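Local coordinates for protein 3-phytase (Klebsiella pneumoniae, PDB 2WNH) that probably hydrolyses phytate (inositol hexakisphosphate) at the 3-phosphate, at residues L214-W218 with I232-I238; W305-Y310 with F340-L345. The protein carries 3 engineered substitutions. Numbering follows the deposited sequence.

How the contacts relate
Contact 1 closes in the chain before contact 2 opens; their centres lie about 14 Å apart, on the same side of the chain's centre, and they meet at Leu345, the first residue of helix 345-349. Its CD2 is 4.0 Å from Ile238 CG2, its CD1 3.9 Å from Ala235 O and its O 3.6 Å from Trp218 NE1, while Arg215 NH1 packs 3.7 Å from Tyr310 CE1. Contact 1 lies away from the Mg(2+) site; contact 2 is closer, the side chains of Gln343 and His358 being about 6 Å apart, though no Mg(2+) is bound to this chain. Leu216 touches Arg28, part of the family's RHGxRxP signature.

Contact 1: residues L214-W218 with I232-I238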
# COMPACT_ATOMS: atom_id res chain seq x y z
N LEU B 214 -34.56 -2.08 18.27
CA LEU B 214 -34.81 -1.24 17.09
C LEU B 214 -33.59 -0.40 16.76
O LEU B 214 -33.20 -0.31 15.59
CB LEU B 214 -36.07 -0.38 17.29
CG LEU B 214 -37.36 -1.20 17.47
CD1 LEU B 214 -38.48 -0.25 17.83
CD2 LEU B 214 -37.73 -2.00 16.23
N ARG B 215 -32.97 0.21 17.78
CA ARG B 215 -31.76 1.01 17.57
C ARG B 215 -30.64 0.17 16.98
O ARG B 215 -29.93 0.61 16.06
CB ARG B 215 -31.28 1.62 18.89
CG ARG B 215 -29.94 2.37 18.76
CD ARG B 215 -28.75 1.45 19.14
NE ARG B 215 -28.60 1.42 20.60
CZ ARG B 215 -28.14 2.44 21.31
NH1 ARG B 215 -27.75 3.56 20.72
NH2 ARG B 215 -28.07 2.35 22.64
N LEU B 216 -30.45 -1.03 17.52
CA LEU B 216 -29.44 -1.97 17.00
C LEU B 216 -29.76 -2.43 15.57
O LEU B 216 -28.87 -2.42 14.71
CB LEU B 216 -29.26 -3.18 17.95
CG LEU B 216 -28.56 -2.86 19.28
CD1 LEU B 216 -28.75 -4.01 20.26
CD2 LEU B 216 -27.09 -2.52 19.08
N GLY B 217 -31.02 -2.78 15.29
CA GLY B 217 -31.44 -3.11 13.90
C GLY B 217 -31.24 -1.99 12.87
O GLY B 217 -30.88 -2.29 11.71
N TRP B 218 -31.51 -0.74 13.27
CA TRP B 218 -31.21 0.45 12.45
C TRP B 218 -29.71 0.49 12.17
O TRP B 218 -29.26 0.61 11.02
CB TRP B 218 -31.64 1.77 13.12
CG TRP B 218 -31.35 2.96 12.20
CD1 TRP B 218 -30.24 3.77 12.20
CD2 TRP B 218 -32.17 3.39 11.10
NE1 TRP B 218 -30.33 4.69 11.18
CE2 TRP B 218 -31.51 4.49 10.50
CE3 TRP B 218 -33.41 2.97 10.59
CZ2 TRP B 218 -32.05 5.16 9.38
CZ3 TRP B 218 -33.95 3.65 9.48
CH2 TRP B 218 -33.26 4.74 8.89
N ILE B 232 -40.55 2.05 10.40
CA ILE B 232 -39.48 3.02 10.68
C ILE B 232 -38.57 3.13 9.48
O ILE B 232 -37.99 2.14 9.04
CB ILE B 232 -38.66 2.65 11.95
CG1 ILE B 232 -39.55 2.76 13.21
CG2 ILE B 232 -37.41 3.56 12.06
CD1 ILE B 232 -38.92 2.28 14.50
N ALA B 233 -38.44 4.34 8.96
CA ALA B 233 -37.71 4.56 7.72
C ALA B 233 -36.62 5.64 7.78
O ALA B 233 -35.86 5.81 6.84
CB ALA B 233 -38.68 4.85 6.60
N GLN B 234 -36.57 6.39 8.88
CA GLN B 234 -35.51 7.38 9.06
C GLN B 234 -34.95 7.37 10.48
O GLN B 234 -35.62 6.93 11.41
CB GLN B 234 -35.97 8.79 8.67
CG GLN B 234 -37.34 9.17 9.19
CD GLN B 234 -37.81 10.52 8.64
OE1 GLN B 234 -38.84 10.59 7.96
NE2 GLN B 234 -37.07 11.58 8.94
N ALA B 235 -33.71 7.86 10.61
CA ALA B 235 -32.99 7.86 11.89
C ALA B 235 -33.73 8.63 12.98
O ALA B 235 -33.70 8.25 14.15
CB ALA B 235 -31.56 8.41 11.71
N SER B 236 -34.40 9.71 12.59
CA SER B 236 -35.13 10.55 13.55
C SER B 236 -36.18 9.75 14.30
O SER B 236 -36.50 10.05 15.46
CB SER B 236 -35.78 11.73 12.82
OG SER B 236 -36.76 11.26 11.92
N GLN B 237 -36.74 8.73 13.66
CA GLN B 237 -37.74 7.89 14.30
C GLN B 237 -37.15 6.99 15.38
O GLN B 237 -37.84 6.64 16.33
CB GLN B 237 -38.45 7.02 13.28
CG GLN B 237 -39.39 7.79 12.37
CD GLN B 237 -39.94 6.90 11.30
OE1 GLN B 237 -39.24 6.55 10.35
NE2 GLN B 237 -41.21 6.51 11.44
N ILE B 238 -35.89 6.60 15.22
CA ILE B 238 -35.19 5.88 16.30
C ILE B 238 -34.92 6.84 17.44
O ILE B 238 -35.20 6.53 18.60
CB ILE B 238 -33.87 5.22 15.79
CG1 ILE B 238 -34.18 4.15 14.75
CG2 ILE B 238 -33.05 4.62 16.96
CD1 ILE B 238 -34.91 2.94 15.29
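The last turn or so of helix 204-219 packs here against the chain that re-enters helical conformation after the loop that follows it, within the histidine phosphatase (branch 2) region and away from the Mg(2+) site. Ile232 opens the second segment with its CA-CB bond toward the helix: its CD1 lies 4.2 Å from Leu214 CD1, and its CG2 4.3 Å from Trp218 CE3. Leu214 and Ile232 also touch helix 165-175, which extends this apolar patch. At Ala233 and Gln234 the CA-CB bonds point away and the backbone meets the Trp218 indole instead. Ala233 O sits at the ring edge, 3.5 Å from Trp218 CH2, and Gln234 CA is equally 3.5 Å from that carbon, while Gln234 O lies over one ring face. Ala235 continues the wrap, its N 3.4 Å from Trp218 CZ2 and its CB 4.0 Å from Trp218 NE1. Gln237 does not reach the helix but holds this bend together: its OE1 accepts hydrogen bonds from Ala233 N (2.7 Å) and Gln234 N (3.1 Å). Ile238 fills the space between Leu214, Arg215 and Trp218, with CD1 4.0 Å from Leu214 CB, CG2 3.9 Å from Arg215 CA and CG1 3.8 Å from Trp218 CB; Leu345 of helix 345-349 touches Trp218 and Ile238. The guanidinium of Arg215 leads away, to Asn314 and Glu212, and Trp218 takes a cation-pi partner in Arg349. Without hydrogen bonds across the segments, packing rests on apolar contacts of Leu214, Ile232, Ile238 and Trp218, the most covered residue, and on backbone 233-235 against the indole.

Contact 2: residues W305-Y310 with F340-L345; sequences WQLPGY and FQAQGL
Residues 305-310 form an irregular loop after helix 291-301, running alongside 340-345 in the same direction; CA atoms of Trp305 and Phe340, Leu307 and Ala342, and Gly309 and Gly344 are 7.7, 8.2 and 6.7 Å apart. Trp305 (chi1 p, chi2 77°) and Phe340 (chi1 t, chi2 69°) stack offset, centroids of the Trp305 six-membered ring and Phe340 ring 3.8 Å apart, planes at 8°; Phe340 CB lies 3.8 Å from the former centroid, 17° off its normal (CH-pi). Leu307 (m, t) sets CD1 3.9 Å from Phe340 CD2 and 4.0 Å from Ala342 CB. The partner ends strand 334-342, in the mixed sheet of the histidine phosphatase fold, leading through N-cap Gly344 into helix 345-349. A type II turn spans Leu307 to Tyr310, Gly309 taking positive phi and Tyr310 N bonding Leu307 O (3.0 Å). Tyr310 (chi1 m, chi2 -67°) donates from OH to Gln343 O (2.7 Å), CE1 3.9 Å from Leu345 CG. Water donates to Pro308 O (3.2 Å), accepting from Leu345 N (2.9 Å).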
# COMPACT_ATOMS: atom_id res chain seq x y z
N TRP B 305 -23.83 13.02 29.46
CA TRP B 305 -23.66 13.50 28.10
C TRP B 305 -24.95 13.42 27.29
O TRP B 305 -25.87 12.68 27.64
CB TRP B 305 -22.56 12.71 27.37
CG TRP B 305 -22.79 11.22 27.31
CD1 TRP B 305 -23.66 10.56 26.47
CD2 TRP B 305 -22.13 10.22 28.08
NE1 TRP B 305 -23.59 9.19 26.71
CE2 TRP B 305 -22.65 8.96 27.68
CE3 TRP B 305 -21.13 10.25 29.07
CZ2 TRP B 305 -22.21 7.76 28.23
CZ3 TRP B 305 -20.69 9.07 29.61
CH2 TRP B 305 -21.23 7.83 29.19
N GLN B 306 -25.02 14.21 26.23
CA GLN B 306 -26.06 14.03 25.22
C GLN B 306 -25.49 14.37 23.86
O GLN B 306 -25.15 15.51 23.63
CB GLN B 306 -27.30 14.89 25.51
CG GLN B 306 -28.41 14.56 24.55
CD GLN B 306 -29.76 15.09 24.99
OE1 GLN B 306 -29.98 15.38 26.17
NE2 GLN B 306 -30.67 15.20 24.03
N LEU B 307 -25.38 13.37 22.98
CA LEU B 307 -24.76 13.51 21.66
C LEU B 307 -25.85 13.70 20.60
O LEU B 307 -26.94 13.17 20.76
CB LEU B 307 -23.93 12.26 21.32
CG LEU B 307 -22.80 11.92 22.29
CD1 LEU B 307 -22.00 10.70 21.83
CD2 LEU B 307 -21.89 13.10 22.51
N PRO B 308 -25.53 14.40 19.49
CA PRO B 308 -26.50 14.60 18.39
C PRO B 308 -27.18 13.31 17.96
O PRO B 308 -26.51 12.30 17.69
CB PRO B 308 -25.63 15.15 17.26
CG PRO B 308 -24.51 15.84 17.96
CD PRO B 308 -24.24 15.06 19.20
N GLY B 309 -28.51 13.33 17.92
CA GLY B 309 -29.31 12.19 17.49
C GLY B 309 -29.58 11.14 18.55
O GLY B 309 -30.24 10.14 18.27
N TYR B 310 -29.05 11.35 19.75
CA TYR B 310 -29.22 10.42 20.86
C TYR B 310 -29.86 11.13 22.05
O TYR B 310 -29.73 12.34 22.19
CB TYR B 310 -27.87 9.84 21.29
CG TYR B 310 -27.25 8.91 20.25
CD1 TYR B 310 -27.85 7.69 19.95
CD2 TYR B 310 -26.08 9.28 19.57
CE1 TYR B 310 -27.28 6.82 19.02
CE2 TYR B 310 -25.50 8.42 18.64
CZ TYR B 310 -26.11 7.20 18.36
OH TYR B 310 -25.57 6.33 17.44
N PHE B 340 -16.53 10.87 26.26
CA PHE B 340 -17.31 9.78 25.75
C PHE B 340 -17.45 10.00 24.25
O PHE B 340 -17.66 11.13 23.81
CB PHE B 340 -18.70 9.73 26.39
CG PHE B 340 -19.56 8.60 25.87
CD1 PHE B 340 -19.26 7.27 26.18
CD2 PHE B 340 -20.65 8.86 25.04
CE1 PHE B 340 -20.02 6.22 25.68
CE2 PHE B 340 -21.43 7.80 24.55
CZ PHE B 340 -21.11 6.48 24.86
N GLN B 341 -17.30 8.92 23.48
CA GLN B 341 -17.38 9.02 22.03
C GLN B 341 -18.24 7.92 21.43
O GLN B 341 -18.25 6.80 21.95
CB GLN B 341 -15.96 8.99 21.41
CG GLN B 341 -15.27 7.64 21.53
CD GLN B 341 -13.84 7.67 21.03
OE1 GLN B 341 -13.54 8.34 20.04
NE2 GLN B 341 -12.95 6.96 21.71
N ALA B 342 -18.92 8.25 20.33
CA ALA B 342 -19.75 7.31 19.55
C ALA B 342 -19.91 7.75 18.10
O ALA B 342 -19.65 8.89 17.77
CB ALA B 342 -21.16 7.21 20.17
N GLN B 343 -20.37 6.85 17.26
CA GLN B 343 -20.84 7.27 15.94
C GLN B 343 -22.33 7.50 15.98
O GLN B 343 -23.05 6.82 16.72
CB GLN B 343 -20.52 6.20 14.91
CG GLN B 343 -19.03 6.12 14.58
CD GLN B 343 -18.80 5.44 13.24
OE1 GLN B 343 -18.60 6.11 12.19
NE2 GLN B 343 -18.82 4.13 13.24
N GLY B 344 -22.79 8.40 15.12
CA GLY B 344 -24.25 8.63 14.91
C GLY B 344 -24.98 7.46 14.26
O GLY B 344 -24.36 6.54 13.71
N LEU B 345 -26.31 7.48 14.35
CA LEU B 345 -27.14 6.38 13.86
C LEU B 345 -26.95 6.10 12.37
O LEU B 345 -26.83 4.93 11.97
CB LEU B 345 -28.62 6.70 14.13
CG LEU B 345 -29.04 6.56 15.59
CD1 LEU B 345 -30.33 7.36 15.80
CD2 LEU B 345 -29.24 5.10 15.97
O HOH W 1 -27.29 9.71 15.97